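Local atomic coordinates of replication protein B (Plasmid RSF1010, PDB entry 3H20), a protein that acts as the primase of a broad-host-range plasmid, joining nucleotides into the short primers from which its DNA is replicated. Residues 124-127 / 128-132; 77-80 / 81-85. One frame throughout, in Å; residues are numbered along the deposited sequence.

Contact 1. Residues 124-127 / 128-132. With SO4 (sulfate ion), chain D.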
# COMPACT_ATOMS: atom_id res chain seq x y z
N ALA A 124 3.24 -10.38 -7.51
CA ALA A 124 4.08 -10.57 -6.32
C ALA A 124 3.26 -10.98 -5.09
O ALA A 124 3.65 -11.91 -4.37
CB ALA A 124 4.90 -9.31 -6.03
N ARG A 125 2.14 -10.30 -4.85
CA ARG A 125 1.24 -10.66 -3.76
C ARG A 125 0.60 -12.03 -3.97
O ARG A 125 0.44 -12.81 -3.03
CB ARG A 125 0.16 -9.58 -3.59
CG ARG A 125 0.70 -8.23 -3.10
CD ARG A 125 -0.42 -7.28 -2.71
NE ARG A 125 -1.28 -6.91 -3.84
CZ ARG A 125 -1.01 -5.94 -4.71
NH1 ARG A 125 0.10 -5.22 -4.61
NH2 ARG A 125 -1.87 -5.69 -5.70
N THR A 126 0.24 -12.33 -5.22
CA THR A 126 -0.39 -13.60 -5.58
C THR A 126 0.56 -14.78 -5.33
O THR A 126 0.17 -15.78 -4.72
CB THR A 126 -0.93 -13.57 -7.05
OG1 THR A 126 -2.04 -12.67 -7.13
CG2 THR A 126 -1.38 -14.95 -7.53
N LEU A 127 1.81 -14.63 -5.77
CA LEU A 127 2.81 -15.68 -5.60
C LEU A 127 3.20 -15.86 -4.13
O LEU A 127 3.40 -16.99 -3.68
CB LEU A 127 4.05 -15.40 -6.46
CG LEU A 127 3.90 -15.50 -7.99
CD1 LEU A 127 5.18 -15.04 -8.70
CD2 LEU A 127 3.54 -16.94 -8.43
N ALA A 128 3.27 -14.75 -3.39
CA ALA A 128 3.56 -14.82 -1.96
C ALA A 128 2.44 -15.59 -1.23
O ALA A 128 2.71 -16.39 -0.33
CB ALA A 128 3.74 -13.43 -1.37
N SER A 129 1.20 -15.34 -1.65
CA SER A 129 0.05 -16.07 -1.13
C SER A 129 0.05 -17.54 -1.55
O SER A 129 -0.19 -18.42 -0.71
CB SER A 129 -1.25 -15.38 -1.55
OG SER A 129 -2.36 -16.06 -0.98
N GLU A 130 0.31 -17.80 -2.84
CA GLU A 130 0.33 -19.17 -3.38
C GLU A 130 1.27 -20.09 -2.61
O GLU A 130 0.93 -21.24 -2.35
CB GLU A 130 0.70 -19.18 -4.88
CG GLU A 130 -0.47 -18.92 -5.83
CD GLU A 130 -0.09 -18.92 -7.32
OE1 GLU A 130 1.04 -19.34 -7.67
OE2 GLU A 130 -0.93 -18.50 -8.15
N TYR A 131 2.45 -19.57 -2.25
CA TYR A 131 3.50 -20.38 -1.64
C TYR A 131 3.78 -20.00 -0.17
O TYR A 131 4.81 -20.38 0.37
CB TYR A 131 4.77 -20.37 -2.53
CG TYR A 131 4.42 -20.84 -3.93
CD1 TYR A 131 4.12 -22.19 -4.16
CD2 TYR A 131 4.31 -19.95 -5.00
CE1 TYR A 131 3.75 -22.64 -5.42
CE2 TYR A 131 3.95 -20.40 -6.29
CZ TYR A 131 3.66 -21.75 -6.47
OH TYR A 131 3.27 -22.23 -7.71
N ASP A 132 2.83 -19.29 0.46
CA ASP A 132 2.93 -18.85 1.87
C ASP A 132 4.33 -18.27 2.15
O ASP A 132 4.99 -18.61 3.13
CB ASP A 132 2.55 -20.00 2.83
CG ASP A 132 2.23 -19.52 4.27
OD1 ASP A 132 2.02 -18.31 4.52
OD2 ASP A 132 2.15 -20.39 5.15
S SO4 D . 3.11 -2.36 -5.77
O1 SO4 D . 3.47 -1.39 -4.73
O2 SO4 D . 1.65 -2.51 -5.84
O3 SO4 D . 3.59 -1.91 -7.07
O4 SO4 D . 3.71 -3.64 -5.43
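Residues 124-130 form the last turns of helix 117-130, and Tyr131 is the first residue beyond it. The amides of Ala128, Ser129 and Glu130 donate to the carbonyl four residues back, and that of Tyr131 still bonds to Leu127 O. The shortest of these i to i+4 bonds joins Glu130 N to Thr126 O at 2.8 Å. A Schellman motif ends the helix: Asp132, with positive phi (45°), is its C-prime residue, Ala133 N returns to Ala128 O, and the inner bond from Asp132 N to Ser129 O is weak.

The extended Glu130 chain sets one carboxylate oxygen against each of two methyl groups, OE2 lying 3.6 Å from Thr126 CG2 and OE1 3.5 Å from Leu127 CD2. OE2 also forms a salt bridge with Arg92, while Thr126 OG1 bonds back to the carbonyl of Gln122. Leu127 and Tyr131 lie alongside one another and point the same way, against strand 73-79; the same Leu127 CD2 reaches Tyr131 CE2 at 4.1 Å. Glu130 CB sits over one face of the tyrosine ring, toward its rim, and the phenol OH bonds to Glu90.

Arg125 leads away from the turn. Its NH2 is bonded to Gln122. A sulfate ion, probably from the crystallisation liquor, is bonded to Ser140 and takes a weak 3.4 Å bond from Arg125 NH1 through O2, which lies at the guanidinium edge, in plane.

Contact 2. Residues 77-80 / 81-85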
# COMPACT_ATOMS: atom_id res chain seq x y z
N ASP A 77 10.11 -14.19 -1.79
CA ASP A 77 11.07 -14.17 -0.68
C ASP A 77 10.73 -15.23 0.39
O ASP A 77 9.57 -15.60 0.55
CB ASP A 77 11.04 -12.77 -0.04
CG ASP A 77 12.26 -12.46 0.82
OD1 ASP A 77 13.30 -13.14 0.67
OD2 ASP A 77 12.16 -11.54 1.65
N ASP A 78 11.75 -15.72 1.10
CA ASP A 78 11.60 -16.63 2.26
C ASP A 78 11.02 -18.01 1.89
O ASP A 78 10.08 -18.49 2.51
CB ASP A 78 10.78 -15.96 3.40
CG ASP A 78 11.04 -16.57 4.79
OD1 ASP A 78 12.17 -17.05 5.07
OD2 ASP A 78 10.12 -16.53 5.64
N LEU A 79 11.61 -18.65 0.87
CA LEU A 79 11.18 -19.96 0.37
C LEU A 79 12.08 -21.10 0.86
O LEU A 79 13.28 -20.92 1.01
CB LEU A 79 11.17 -19.95 -1.17
CG LEU A 79 10.20 -19.01 -1.89
CD1 LEU A 79 10.63 -18.81 -3.34
CD2 LEU A 79 8.76 -19.53 -1.82
N SER A 80 11.49 -22.28 1.07
CA SER A 80 12.23 -23.50 1.37
C SER A 80 12.49 -24.24 0.05
O SER A 80 11.92 -23.88 -0.99
CB SER A 80 11.40 -24.39 2.29
OG SER A 80 10.36 -25.00 1.55
N GLU A 81 13.35 -25.26 0.09
CA GLU A 81 13.63 -26.07 -1.11
C GLU A 81 12.36 -26.76 -1.62
O GLU A 81 12.18 -26.92 -2.82
CB GLU A 81 14.72 -27.13 -0.84
CG GLU A 81 14.36 -28.15 0.23
CD GLU A 81 15.29 -29.35 0.26
OE1 GLU A 81 16.27 -29.33 1.02
OE2 GLU A 81 15.03 -30.34 -0.48
N PHE A 82 11.48 -27.16 -0.70
CA PHE A 82 10.22 -27.82 -1.03
C PHE A 82 9.24 -26.89 -1.72
O PHE A 82 8.51 -27.31 -2.64
CB PHE A 82 9.58 -28.42 0.24
CG PHE A 82 10.50 -29.35 1.00
CD1 PHE A 82 10.62 -30.68 0.62
CD2 PHE A 82 11.25 -28.88 2.07
CE1 PHE A 82 11.46 -31.54 1.31
CE2 PHE A 82 12.11 -29.73 2.77
CZ PHE A 82 12.21 -31.07 2.38
N ASP A 83 9.20 -25.63 -1.29
CA ASP A 83 8.41 -24.58 -1.96
C ASP A 83 8.84 -24.43 -3.42
O ASP A 83 8.00 -24.27 -4.30
CB ASP A 83 8.59 -23.22 -1.28
CG ASP A 83 7.97 -23.15 0.11
OD1 ASP A 83 7.00 -23.90 0.41
OD2 ASP A 83 8.47 -22.34 0.93
N LEU A 84 10.15 -24.46 -3.67
CA LEU A 84 10.69 -24.36 -5.04
C LEU A 84 10.29 -25.55 -5.93
O LEU A 84 10.01 -25.37 -7.12
CB LEU A 84 12.21 -24.20 -5.02
CG LEU A 84 12.70 -22.85 -4.48
CD1 LEU A 84 14.17 -22.94 -4.05
CD2 LEU A 84 12.51 -21.76 -5.53
N ASP A 85 10.29 -26.75 -5.35
CA ASP A 85 9.80 -27.96 -6.02
C ASP A 85 8.35 -27.80 -6.49
O ASP A 85 8.01 -28.16 -7.62
CB ASP A 85 9.87 -29.17 -5.07
CG ASP A 85 11.30 -29.59 -4.72
OD1 ASP A 85 12.22 -29.40 -5.53
OD2 ASP A 85 11.49 -30.15 -3.62
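Ser80 and Asp83 close a capping box at the start of helix 81-89, each side chain taking the backbone N-H of the other. Asp83 CB lies 3.4 Å from Ser80 O and 3.7 Å from Leu79 CD2. CG stands beside the backbone N, anti to the carbonyl carbon (chi1 -68°), which turns the carboxylate back over the N-cap, with CG 3.3 Å from Ser80 OG. At the tip OD2 receives Ser80 N at 3.0 Å; the N-H points almost straight at the oxygen (178°) but meets it from above the carboxylate plane, while OD1 lies 3.7 Å from Ser80 OG. In return, Ser80 OG accepts Asp83 N at 3.1 Å. The hydroxyl can do so because chi1 of 75° sets it between the backbone N and the carbonyl carbon. Ser80 O takes Leu84 N, the first i to i+4 bond here.

Leu79 CD1 meets Leu84 CD2 at 4.1 Å, the two side chains crossing at about a right angle. Asp78 and Leu79 both face Tyr105 in a G1 beta bulge near the end of edge strand 73-79, and both leucines pack on Ala107 of strand 104-110. Leu79 also touches Tyr131, just past the end of helix 117-130.

How the contacts relate
Following the chain from the N terminus, edge strand 73-79 leads into contact 2, where the turn into helix 81-89 is fixed. Strands 96-99 and 104-110 come next, and helix 117-130 then carries contact 1 at its C-terminal end. The two contacts are therefore in series; neither encloses nor crosses the other, and each is local, closing no long loop. In space their centres lie about 12 Å apart, and they meet where Tyr131 CB packs on Leu79 CD2 at 4.1 Å. Through this touch the start of one helix and the end of another come together beside strand 73-79, within the N-terminal primase domain.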